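Local coordinates for protein BtGH115A (Bacteroides thetaiotaomicron, PDB 5BY3) that probably hydrolyses glycosidic bonds as a family GH115 4-O-methyl-alpha-glucuronidase, with specificity for decorated arabinogalactans, at residues T42-L47 with Y118-I123; S522-N527 with T638-A643. All blocks are in the same frame, centred on the assembly; numbering follows the deposited sequence.

Interaction 1: residues T42-L47 with Y118-I123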
ATOM      1  N   THR A  42      25.548  -6.778   6.170  1.00 47.92           N
ATOM      2  CA  THR A  42      24.931  -5.513   5.752  1.00 47.64           C
ATOM      3  C   THR A  42      24.166  -4.835   6.889  1.00 47.67           C
ATOM      4  O   THR A  42      24.261  -3.628   7.036  1.00 49.10           O
ATOM      5  CB  THR A  42      23.984  -5.737   4.574  1.00 45.19           C
ATOM      6  OG1 THR A  42      24.686  -6.417   3.539  1.00 45.00           O
ATOM      7  CG2 THR A  42      23.511  -4.428   4.036  1.00 50.45           C
ATOM      8  N   SER A  43      23.442  -5.636   7.678  1.00 46.67           N
ATOM      9  CA  SER A  43      22.600  -5.187   8.794  1.00 46.78           C
ATOM     10  C   SER A  43      23.417  -4.768   9.996  1.00 48.03           C
ATOM     11  O   SER A  43      23.049  -3.840  10.741  1.00 44.86           O
ATOM     12  CB  SER A  43      21.642  -6.308   9.226  1.00 48.55           C
ATOM     13  OG  SER A  43      21.004  -6.862   8.084  1.00 52.65           O
ATOM     14  N   LEU A  44      24.509  -5.493  10.197  1.00 48.62           N
ATOM     15  CA  LEU A  44      25.516  -5.083  11.125  1.00 53.23           C
ATOM     16  C   LEU A  44      26.023  -3.666  10.835  1.00 49.30           C
ATOM     17  O   LEU A  44      26.036  -2.843  11.738  1.00 44.07           O
ATOM     18  CB  LEU A  44      26.648  -6.095  11.162  1.00 55.28           C
ATOM     19  CG  LEU A  44      26.390  -7.166  12.218  1.00 57.21           C
ATOM     20  CD1 LEU A  44      27.588  -8.097  12.274  1.00 57.37           C
ATOM     21  CD2 LEU A  44      26.150  -6.551  13.577  1.00 57.14           C
ATOM     22  N   ASP A  45      26.396  -3.389   9.584  1.00 48.91           N
ATOM     23  CA  ASP A  45      26.792  -2.033   9.174  1.00 53.78           C
ATOM     24  C   ASP A  45      25.720  -0.994   9.545  1.00 51.09           C
ATOM     25  O   ASP A  45      26.038   0.072  10.120  1.00 54.10           O
ATOM     26  CB  ASP A  45      27.116  -1.970   7.667  1.00 54.85           C
ATOM     27  CG  ASP A  45      28.457  -2.610   7.304  1.00 59.98           C
ATOM     28  OD1 ASP A  45      29.198  -3.104   8.189  1.00 63.90           O
ATOM     29  OD2 ASP A  45      28.781  -2.616   6.100  1.00 65.48           O
ATOM     30  N   LEU A  46      24.461  -1.333   9.250  1.00 46.97           N
ATOM     31  CA  LEU A  46      23.332  -0.468   9.534  1.00 45.81           C
ATOM     32  C   LEU A  46      23.193  -0.225  11.022  1.00 44.28           C
ATOM     33  O   LEU A  46      22.912   0.881  11.413  1.00 47.87           O
ATOM     34  CB  LEU A  46      22.030  -1.056   9.010  1.00 48.53           C
ATOM     35  CG  LEU A  46      21.518  -0.567   7.668  1.00 52.54           C
ATOM     36  CD1 LEU A  46      20.158  -1.202   7.395  1.00 46.97           C
ATOM     37  CD2 LEU A  46      21.458   0.961   7.608  1.00 49.52           C
ATOM     38  N   LEU A  47      23.419  -1.246  11.846  1.00 41.83           N
ATOM     39  CA  LEU A  47      23.328  -1.066  13.303  1.00 41.79           C
ATOM     40  C   LEU A  47      24.441  -0.166  13.832  1.00 42.07           C
ATOM     41  O   LEU A  47      24.219   0.670  14.718  1.00 45.18           O
ATOM     42  CB  LEU A  47      23.296  -2.409  14.047  1.00 36.37           C
ATOM     43  CG  LEU A  47      23.256  -2.380  15.574  1.00 38.62           C
ATOM     44  CD1 LEU A  47      21.943  -1.897  16.150  1.00 38.65           C
ATOM     45  CD2 LEU A  47      23.540  -3.754  16.120  1.00 42.53           C
ATOM     46  N   TYR A 118      17.163  -9.532  10.879  1.00 54.55           N
ATOM     47  CA  TYR A 118      16.004  -8.846  11.443  1.00 44.76           C
ATOM     48  C   TYR A 118      16.158  -8.638  12.941  1.00 49.40           C
ATOM     49  O   TYR A 118      15.725  -7.584  13.479  1.00 43.11           O
ATOM     50  CB  TYR A 118      14.720  -9.582  11.080  1.00 41.77           C
ATOM     51  CG  TYR A 118      14.433  -9.601   9.601  1.00 42.80           C
ATOM     52  CD1 TYR A 118      14.734  -8.482   8.808  1.00 41.43           C
ATOM     53  CD2 TYR A 118      13.833 -10.716   8.980  1.00 40.83           C
ATOM     54  CE1 TYR A 118      14.463  -8.455   7.462  1.00 43.93           C
ATOM     55  CE2 TYR A 118      13.557 -10.692   7.604  1.00 42.53           C
ATOM     56  CZ  TYR A 118      13.886  -9.559   6.848  1.00 47.36           C
ATOM     57  OH  TYR A 118      13.653  -9.456   5.476  1.00 49.88           O
ATOM     58  N   GLY A 119      16.799  -9.624  13.600  1.00 47.31           N
ATOM     59  CA  GLY A 119      17.214  -9.517  15.029  1.00 46.22           C
ATOM     60  C   GLY A 119      18.110  -8.332  15.364  1.00 47.84           C
ATOM     61  O   GLY A 119      17.865  -7.611  16.331  1.00 44.59           O
ATOM     62  N   ILE A 120      19.154  -8.163  14.548  1.00 48.79           N
ATOM     63  CA  ILE A 120      20.084  -7.023  14.586  1.00 47.03           C
ATOM     64  C   ILE A 120      19.382  -5.670  14.424  1.00 49.71           C
ATOM     65  O   ILE A 120      19.638  -4.720  15.184  1.00 55.91           O
ATOM     66  CB  ILE A 120      21.159  -7.184  13.488  1.00 44.56           C
ATOM     67  CG1 ILE A 120      21.969  -8.467  13.753  1.00 44.66           C
ATOM     68  CG2 ILE A 120      22.027  -5.925  13.411  1.00 43.34           C
ATOM     69  CD1 ILE A 120      22.971  -8.854  12.686  1.00 51.32           C
ATOM     70  N   LEU A 121      18.503  -5.600  13.432  1.00 46.92           N
ATOM     71  CA  LEU A 121      17.716  -4.410  13.149  1.00 44.96           C
ATOM     72  C   LEU A 121      16.618  -4.150  14.163  1.00 43.31           C
ATOM     73  O   LEU A 121      16.077  -3.075  14.202  1.00 53.43           O
ATOM     74  CB  LEU A 121      17.176  -4.465  11.721  1.00 43.17           C
ATOM     75  CG  LEU A 121      18.313  -4.257  10.687  1.00 44.84           C
ATOM     76  CD1 LEU A 121      17.841  -4.438   9.266  1.00 42.52           C
ATOM     77  CD2 LEU A 121      18.999  -2.905  10.801  1.00 40.74           C
ATOM     78  N   GLU A 122      16.322  -5.121  15.013  1.00 45.75           N
ATOM     79  CA  GLU A 122      15.380  -4.930  16.112  1.00 43.35           C
ATOM     80  C   GLU A 122      16.029  -4.077  17.183  1.00 44.56           C
ATOM     81  O   GLU A 122      15.353  -3.296  17.885  1.00 47.47           O
ATOM     82  CB  GLU A 122      14.980  -6.289  16.701  1.00 43.52           C
ATOM     83  CG  GLU A 122      13.982  -6.282  17.846  1.00 49.25           C
ATOM     84  CD  GLU A 122      12.718  -5.465  17.583  1.00 55.59           C
ATOM     85  OE1 GLU A 122      12.118  -5.527  16.468  1.00 65.27           O
ATOM     86  OE2 GLU A 122      12.307  -4.772  18.538  1.00 59.18           O
ATOM     87  N   ILE A 123      17.341  -4.248  17.311  1.00 41.45           N
ATOM     88  CA  ILE A 123      18.145  -3.548  18.309  1.00 44.48           C
ATOM     89  C   ILE A 123      18.180  -2.108  17.877  1.00 43.15           C
ATOM     90  O   ILE A 123      18.096  -1.217  18.707  1.00 39.31           O
ATOM     91  CB  ILE A 123      19.569  -4.122  18.397  1.00 46.61           C
ATOM     92  CG1 ILE A 123      19.482  -5.600  18.812  1.00 44.77           C
ATOM     93  CG2 ILE A 123      20.465  -3.282  19.323  1.00 42.09           C
ATOM     94  CD1 ILE A 123      20.836  -6.250  18.972  1.00 53.03           C
TER
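Helices 38-55 and 113-126 lie side by side in the N-terminal alpha/beta region, which also holds a mixed sheet. Their segments 42-47 and 118-123 run almost parallel, 4° apart, with axes 9.0 Å from each other. Ile120 reaches across with both branches. Its CG2, anti to the backbone N, comes within 3.5 Å of Ser43 O and also meets Leu47 CD2, while CD1 lies 3.8 Å from Leu44 CG, the two side chains crossing at about a right angle. In Leu47, CG anti to the backbone N (chi1 178°) extends the side chain toward helix 113-126, where CD1 stands 3.8 Å from Ile123 CG2. On the side facing helix 193-205, Leu121 CD2 touches Leu46 CB at 4.0 Å, and Leu204 of that helix touches both Ser43 and Leu121. Serine can face the other helix at position 43 because its OG is hydrogen-bonded to Val39 O within its own helix. With that hydroxyl satisfied locally, the two helices hold together by dispersion and the exclusion of water: branched aliphatic groups fill the interface, and every touching residue is buried.

Interaction 2: residues S522-N527 with T638-A643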
ATOM      1  N   SER A 522     -23.850  20.384  -3.128  1.00 40.40           N
ATOM      2  CA  SER A 522     -24.475  21.689  -2.918  1.00 39.27           C
ATOM      3  C   SER A 522     -23.468  22.733  -2.461  1.00 40.16           C
ATOM      4  O   SER A 522     -22.424  22.387  -1.937  1.00 49.41           O
ATOM      5  CB  SER A 522     -25.510  21.572  -1.822  1.00 33.63           C
ATOM      6  OG  SER A 522     -24.835  21.335  -0.592  1.00 39.66           O
ATOM      7  N   GLU A 523     -23.807  24.006  -2.625  1.00 40.52           N
ATOM      8  CA  GLU A 523     -23.061  25.116  -2.028  1.00 42.08           C
ATOM      9  C   GLU A 523     -22.723  24.918  -0.556  1.00 42.54           C
ATOM     10  O   GLU A 523     -21.560  25.101  -0.142  1.00 44.50           O
ATOM     11  CB  GLU A 523     -23.780  26.444  -2.235  1.00 39.41           C
ATOM     12  CG  GLU A 523     -22.764  27.561  -2.458  1.00 53.03           C
ATOM     13  CD  GLU A 523     -23.337  28.969  -2.405  1.00 54.11           C
ATOM     14  OE1 GLU A 523     -24.506  29.151  -2.795  1.00 50.19           O
ATOM     15  OE2 GLU A 523     -22.589  29.889  -2.006  1.00 53.94           O
ATOM     16  N   ARG A 524     -23.726  24.499   0.208  1.00 46.02           N
ATOM     17  CA  ARG A 524     -23.578  24.201   1.634  1.00 49.73           C
ATOM     18  C   ARG A 524     -22.485  23.129   1.878  1.00 46.85           C
ATOM     19  O   ARG A 524     -21.508  23.401   2.574  1.00 48.48           O
ATOM     20  CB  ARG A 524     -24.943  23.865   2.259  1.00 51.60           C
ATOM     21  CG  ARG A 524     -24.912  23.531   3.743  1.00 64.95           C
ATOM     22  CD  ARG A 524     -26.194  22.824   4.134  1.00 73.25           C
ATOM     23  NE  ARG A 524     -25.952  21.646   4.986  1.00 96.59           N
ATOM     24  CZ  ARG A 524     -25.674  20.404   4.561  1.00101.40           C
ATOM     25  NH1 ARG A 524     -25.580  20.124   3.264  1.00 99.83           N
ATOM     26  NH2 ARG A 524     -25.482  19.426   5.447  1.00101.31           N
ATOM     27  N   GLU A 525     -22.614  21.961   1.244  1.00 47.20           N
ATOM     28  CA  GLU A 525     -21.598  20.874   1.319  1.00 46.51           C
ATOM     29  C   GLU A 525     -20.182  21.328   0.898  1.00 42.45           C
ATOM     30  O   GLU A 525     -19.183  20.895   1.473  1.00 41.04           O
ATOM     31  CB  GLU A 525     -22.031  19.658   0.469  1.00 47.90           C
ATOM     32  CG  GLU A 525     -23.210  18.867   1.037  1.00 54.82           C
ATOM     33  CD  GLU A 525     -23.924  17.929   0.035  1.00 60.13           C
ATOM     34  OE1 GLU A 525     -23.920  18.179  -1.192  1.00 58.70           O
ATOM     35  OE2 GLU A 525     -24.561  16.942   0.491  1.00 66.11           O
ATOM     36  N   ILE A 526     -20.109  22.211  -0.096  1.00 37.72           N
ATOM     37  CA  ILE A 526     -18.827  22.727  -0.577  1.00 39.57           C
ATOM     38  C   ILE A 526     -18.178  23.600   0.494  1.00 44.59           C
ATOM     39  O   ILE A 526     -17.014  23.375   0.863  1.00 48.97           O
ATOM     40  CB  ILE A 526     -18.985  23.477  -1.916  1.00 37.22           C
ATOM     41  CG1 ILE A 526     -19.295  22.498  -3.036  1.00 35.41           C
ATOM     42  CG2 ILE A 526     -17.731  24.258  -2.257  1.00 37.98           C
ATOM     43  CD1 ILE A 526     -19.890  23.145  -4.262  1.00 39.02           C
ATOM     44  N   ASN A 527     -18.953  24.560   1.011  1.00 47.54           N
ATOM     45  CA  ASN A 527     -18.524  25.433   2.121  1.00 48.20           C
ATOM     46  C   ASN A 527     -18.098  24.662   3.348  1.00 46.33           C
ATOM     47  O   ASN A 527     -17.035  24.940   3.908  1.00 43.63           O
ATOM     48  CB  ASN A 527     -19.621  26.432   2.486  1.00 46.58           C
ATOM     49  CG  ASN A 527     -19.791  27.492   1.422  1.00 44.57           C
ATOM     50  OD1 ASN A 527     -18.863  27.766   0.687  1.00 37.94           O
ATOM     51  ND2 ASN A 527     -20.971  28.069   1.331  1.00 44.72           N
ATOM     52  N   THR A 638     -26.118  21.940  -7.721  1.00 49.49           N
ATOM     53  CA  THR A 638     -26.884  20.920  -7.001  1.00 48.60           C
ATOM     54  C   THR A 638     -27.532  21.616  -5.821  1.00 47.40           C
ATOM     55  O   THR A 638     -26.897  22.397  -5.134  1.00 51.67           O
ATOM     56  CB  THR A 638     -25.974  19.752  -6.551  1.00 46.84           C
ATOM     57  OG1 THR A 638     -25.445  19.123  -7.722  1.00 46.22           O
ATOM     58  CG2 THR A 638     -26.739  18.725  -5.705  1.00 42.05           C
ATOM     59  N   ALA A 639     -28.821  21.359  -5.656  1.00 57.62           N
ATOM     60  CA  ALA A 639     -29.610  21.849  -4.543  1.00 56.77           C
ATOM     61  C   ALA A 639     -29.377  20.934  -3.362  1.00 60.75           C
ATOM     62  O   ALA A 639     -29.180  19.723  -3.531  1.00 59.15           O
ATOM     63  CB  ALA A 639     -31.080  21.864  -4.915  1.00 51.55           C
ATOM     64  N   ASP A 640     -29.387  21.535  -2.176  1.00 61.38           N
ATOM     65  CA  ASP A 640     -29.308  20.821  -0.912  1.00 61.79           C
ATOM     66  C   ASP A 640     -30.600  20.037  -0.780  1.00 62.40           C
ATOM     67  O   ASP A 640     -31.677  20.530  -1.115  1.00 69.37           O
ATOM     68  CB  ASP A 640     -29.176  21.853   0.211  1.00 70.50           C
ATOM     69  CG  ASP A 640     -28.251  21.413   1.319  1.00 73.24           C
ATOM     70  OD1 ASP A 640     -27.137  20.899   1.050  1.00 74.39           O
ATOM     71  OD2 ASP A 640     -28.640  21.609   2.485  1.00 79.73           O
ATOM     72  N   ARG A 641     -30.519  18.803  -0.339  1.00 59.55           N
ATOM     73  CA  ARG A 641     -31.718  18.021  -0.327  1.00 59.90           C
ATOM     74  C   ARG A 641     -31.950  17.453   1.065  1.00 68.76           C
ATOM     75  O   ARG A 641     -31.139  16.679   1.562  1.00 74.87           O
ATOM     76  CB  ARG A 641     -31.647  16.943  -1.388  1.00 55.81           C
ATOM     77  CG  ARG A 641     -32.978  16.267  -1.605  1.00 54.93           C
ATOM     78  CD  ARG A 641     -32.810  15.231  -2.683  1.00 55.56           C
ATOM     79  NE  ARG A 641     -33.994  14.390  -2.802  1.00 58.18           N
ATOM     80  CZ  ARG A 641     -33.941  13.077  -2.994  1.00 59.49           C
ATOM     81  NH1 ARG A 641     -32.770  12.465  -3.052  1.00 56.72           N
ATOM     82  NH2 ARG A 641     -35.054  12.367  -3.116  1.00 61.50           N
ATOM     83  N   LYS A 642     -33.062  17.863   1.675  1.00 72.92           N
ATOM     84  CA  LYS A 642     -33.425  17.472   3.033  1.00 73.41           C
ATOM     85  C   LYS A 642     -33.884  16.006   3.126  1.00 72.67           C
ATOM     86  O   LYS A 642     -34.933  15.616   2.573  1.00 66.16           O
ATOM     87  CB  LYS A 642     -34.482  18.439   3.606  1.00 82.35           C
ATOM     88  CG  LYS A 642     -34.942  18.185   5.053  1.00 87.82           C
ATOM     89  CD  LYS A 642     -34.042  18.824   6.116  1.00 90.49           C
ATOM     90  CE  LYS A 642     -34.696  18.859   7.496  1.00 82.95           C
ATOM     91  NZ  LYS A 642     -35.003  17.504   8.039  1.00 80.85           N
ATOM     92  N   ALA A 643     -33.052  15.225   3.823  1.00 68.38           N
ATOM     93  CA  ALA A 643     -33.348  13.857   4.266  1.00 69.44           C
ATOM     94  C   ALA A 643     -34.256  13.902   5.491  1.00 69.12           C
ATOM     95  O   ALA A 643     -34.103  14.792   6.317  1.00 68.40           O
ATOM     96  CB  ALA A 643     -32.042  13.147   4.609  1.00 58.66           C
TER
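Ser522 carries OG between its backbone N and carbonyl carbon (chi1 68°), which turns the hydroxyl to the start of helix 523-543 and to Asp640 of the loop 638-643. In Arg524 CG is anti to the backbone N, and chi3 (135°) bends the chain at NE; the guanidinium beyond it meets the same carboxylate. Ser522 and Glu525 form a capping box: Glu525 N donates to Ser522 OG at 2.9 Å and, in return, Ser522 N donates to Glu525 OE1, also at 2.9 Å, both bonds nearly straight. Serine suits the N-cap because its short hydroxyl can accept from the helix and still donate outward. That donation goes to Asp640 OD1, 2.9 Å from Ser522 OG and met on its anti side, somewhat out of the carboxylate plane. Arg524 NH1 approaches the same oxygen at 2.8 Å in a salt bridge whose hydrogen bond is weak and bent, the guanidinium and carboxylate planes standing 53° apart. Asp640 OD2 lies nearest Arg524 CD, at 3.2 Å. Beside this, Ser522 CA makes a CA-H...O contact of 3.4 Å with Thr638 O. Two donors, one of them weakly placed, thus converge on one carboxylate oxygen. Arg524 and the helix N-terminus would probably favour its negative charge, against the nearby like charge of Glu525, though solvent at this exposed place would damp the effect.

Overall arrangement
Interaction 1 closes before interaction 2 opens, and the two lie on opposite sides of the chain's centre, with centres 55 Å apart and nearest atoms about 44 Å apart. They share no helix or sheet. Segments 42-47 and 118-123 pair two helices of the N-terminal alpha/beta region. Between the interactions along the chain comes the eight-stranded parallel sheet expected of the TIM-barrel family, with Asp436 of the nickel site just beyond its strand 429-433. The second contact links the start of helix 523-543 to the loop leading into the C-terminal beta region at strand 646-647. One contact is thus buried and apolar, the other a polar surface tie between successive parts of a multidomain enzyme.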